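Possible thiamine biosynthesis enzyme (Candida albicans, PDB 2X7Q) is of unknown function but adopts the periplasmic binding protein fold of the SsuA/TauA family and probably binds a small solute, perhaps linked to thiamine biosynthesis. Local coordinates at residues Glu24-Pro29 against Lys256-Thr261. The protein carries 1 engineered substitution. Numbering follows the deposited sequence.
Sequences EHFSTP and KEWTKT
Trp258, on helix 252-259, lays its indole against His25 and Phe26, the start of the 3-10 turn 25-27, and the three side chains form an aromatic cluster in a periplasmic binding protein fold. The cluster packs the turn between strand 17-21 and helix 28-35 against a helix far along the chain. The tight part is the His25 side. The imidazole stacks face to face on the five-membered ring of Trp258, with centroids 3.8 Å apart and planes inclined by only 16°. His25 CB continues this overlap, standing almost straight above the six-membered ring, 3.6 Å from its centroid, a clear CH-pi geometry. A chi1 of 39°, which sets CG between the backbone N and the carbonyl carbon, turns the imidazole over the same indole face. Phe26 meets the indole differently: the Trp258 edge points at its ring face, with planes at 83° and centroids 5.0 Å apart, so the pair is T-shaped. Within this pair Trp258 NE1 lies 3.6 Å from Phe26 CE2. Tyr250 and Trp203 meet the rings of His25 and Phe26, respectively, and Phe179 packs edge-to-face with Trp258. Packing gives way to solvent on the outer side of helix 252-259 and just after it: Lys256 and Thr261 are exposed, and Thr261 OG1, which donates to Trp258 O, also hydrogen-bonds a glycerol, probably from the crystallisation liquor. No hydrogen bond joins the two segments. His25 O, which approaches Trp258 CH2 to 3.1 Å, is instead gripped from one face of its carbonyl plane by Thr28 N and by Thr28 OG1, the hydroxyl bond measuring 2.8 Å.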
loop_
_atom_site.group_PDB
_atom_site.type_symbol
_atom_site.label_atom_id
_atom_site.label_comp_id
_atom_site.label_asym_id
_atom_site.label_seq_id
_atom_site.Cartn_x
_atom_site.Cartn_y
_atom_site.Cartn_z
ATOM N N GLU A 24 9.248 2.424 2.765
ATOM C CA GLU A 24 8.602 2.968 3.954
ATOM C C GLU A 24 8.839 2.052 5.150
ATOM O O GLU A 24 9.536 1.043 5.041
ATOM C CB GLU A 24 7.099 3.154 3.721
ATOM C CG GLU A 24 6.752 4.273 2.757
ATOM C CD GLU A 24 5.262 4.472 2.604
ATOM O OE1 GLU A 24 4.513 3.486 2.734
ATOM O OE2 GLU A 24 4.833 5.613 2.337
ATOM N N HIS A 25 8.252 2.399 6.290
ATOM C CA HIS A 25 8.385 1.584 7.491
ATOM C C HIS A 25 7.850 0.171 7.276
ATOM O O HIS A 25 8.331 -0.780 7.888
ATOM C CB HIS A 25 7.674 2.246 8.676
ATOM C CG HIS A 25 6.375 2.893 8.313
ATOM N ND1 HIS A 25 6.015 4.150 8.774
ATOM C CD2 HIS A 25 5.354 2.478 7.535
ATOM C CE1 HIS A 25 4.830 4.464 8.295
ATOM N NE2 HIS A 25 4.401 3.469 7.537
ATOM N N PHE A 26 6.856 0.035 6.403
ATOM C CA PHE A 26 6.240 -1.265 6.148
ATOM C C PHE A 26 7.199 -2.250 5.484
ATOM O O PHE A 26 7.019 -3.462 5.587
ATOM C CB PHE A 26 4.983 -1.113 5.287
ATOM C CG PHE A 26 3.842 -0.445 5.993
ATOM C CD1 PHE A 26 3.458 0.842 5.656
ATOM C CD2 PHE A 26 3.156 -1.104 6.999
ATOM C CE1 PHE A 26 2.407 1.458 6.308
ATOM C CE2 PHE A 26 2.105 -0.493 7.656
ATOM C CZ PHE A 26 1.731 0.791 7.311
ATOM N N SER A 27 8.214 -1.729 4.803
ATOM C CA SER A 27 9.151 -2.570 4.067
ATOM C C SER A 27 10.222 -3.157 4.983
ATOM O O SER A 27 11.111 -3.876 4.526
ATOM C CB SER A 27 9.812 -1.776 2.942
ATOM O OG SER A 27 10.679 -0.787 3.458
ATOM N N THR A 28 10.131 -2.851 6.273
ATOM C CA THR A 28 11.120 -3.308 7.246
ATOM C C THR A 28 11.385 -4.818 7.191
ATOM O O THR A 28 12.537 -5.235 7.090
ATOM C CB THR A 28 10.740 -2.885 8.683
ATOM O OG1 THR A 28 10.854 -1.463 8.811
ATOM C CG2 THR A 28 11.655 -3.545 9.693
ATOM N N PRO A 29 10.323 -5.639 7.261
ATOM C CA PRO A 29 10.506 -7.095 7.223
ATOM C C PRO A 29 11.274 -7.554 5.986
ATOM O O PRO A 29 12.059 -8.498 6.069
ATOM C CB PRO A 29 9.070 -7.624 7.178
ATOM C CG PRO A 29 8.262 -6.564 7.835
ATOM C CD PRO A 29 8.907 -5.270 7.433
ATOM N N LYS A 256 8.723 4.135 16.768
ATOM C CA LYS A 256 8.301 3.284 17.874
ATOM C C LYS A 256 6.781 3.232 17.984
ATOM O O LYS A 256 6.203 2.161 18.148
ATOM C CB LYS A 256 8.905 3.774 19.191
ATOM C CG LYS A 256 8.490 2.958 20.402
ATOM C CD LYS A 256 9.110 3.500 21.678
ATOM C CE LYS A 256 8.681 2.682 22.888
ATOM N NZ LYS A 256 9.286 3.199 24.148
ATOM N N GLU A 257 6.142 4.393 17.893
ATOM C CA GLU A 257 4.689 4.469 17.966
ATOM C C GLU A 257 4.046 3.619 16.876
ATOM O O GLU A 257 3.036 2.960 17.109
ATOM C CB GLU A 257 4.218 5.921 17.854
ATOM C CG GLU A 257 2.717 6.104 17.995
ATOM C CD GLU A 257 2.287 7.550 17.842
ATOM O OE1 GLU A 257 3.167 8.436 17.837
ATOM O OE2 GLU A 257 1.068 7.799 17.729
ATOM N N TRP A 258 4.643 3.634 15.688
ATOM C CA TRP A 258 4.124 2.877 14.554
ATOM C C TRP A 258 4.171 1.369 14.788
ATOM O O TRP A 258 3.242 0.652 14.420
ATOM C CB TRP A 258 4.886 3.243 13.280
ATOM C CG TRP A 258 4.619 2.316 12.135
ATOM C CD1 TRP A 258 3.544 2.339 11.294
ATOM C CD2 TRP A 258 5.439 1.223 11.702
ATOM N NE1 TRP A 258 3.647 1.331 10.365
ATOM C CE2 TRP A 258 4.803 0.632 10.596
ATOM C CE3 TRP A 258 6.654 0.690 12.148
ATOM C CZ2 TRP A 258 5.336 -0.466 9.926
ATOM C CZ3 TRP A 258 7.180 -0.400 11.483
ATOM C CH2 TRP A 258 6.524 -0.965 10.384
ATOM N N THR A 259 5.247 0.890 15.406
ATOM C CA THR A 259 5.415 -0.543 15.642
ATOM C C THR A 259 4.300 -1.116 16.511
ATOM O O THR A 259 4.065 -2.323 16.514
ATOM C CB THR A 259 6.772 -0.859 16.309
ATOM O OG1 THR A 259 6.797 -0.314 17.635
ATOM C CG2 THR A 259 7.919 -0.276 15.499
ATOM N N LYS A 260 3.620 -0.244 17.250
ATOM C CA LYS A 260 2.564 -0.675 18.160
ATOM C C LYS A 260 1.183 -0.626 17.507
ATOM O O LYS A 260 0.167 -0.822 18.173
ATOM C CB LYS A 260 2.574 0.171 19.437
ATOM C CG LYS A 260 3.820 -0.010 20.302
ATOM C CD LYS A 260 3.604 0.513 21.721
ATOM C CE LYS A 260 3.498 2.032 21.765
ATOM N NZ LYS A 260 4.807 2.700 21.522
ATOM N N THR A 261 1.153 -0.367 16.204
ATOM C CA THR A 261 -0.102 -0.315 15.462
ATOM C C THR A 261 -0.106 -1.303 14.301
ATOM O O THR A 261 -1.166 -1.709 13.823
ATOM C CB THR A 261 -0.371 1.100 14.903
ATOM O OG1 THR A 261 0.605 1.416 13.900
ATOM C CG2 THR A 261 -0.315 2.135 16.014
#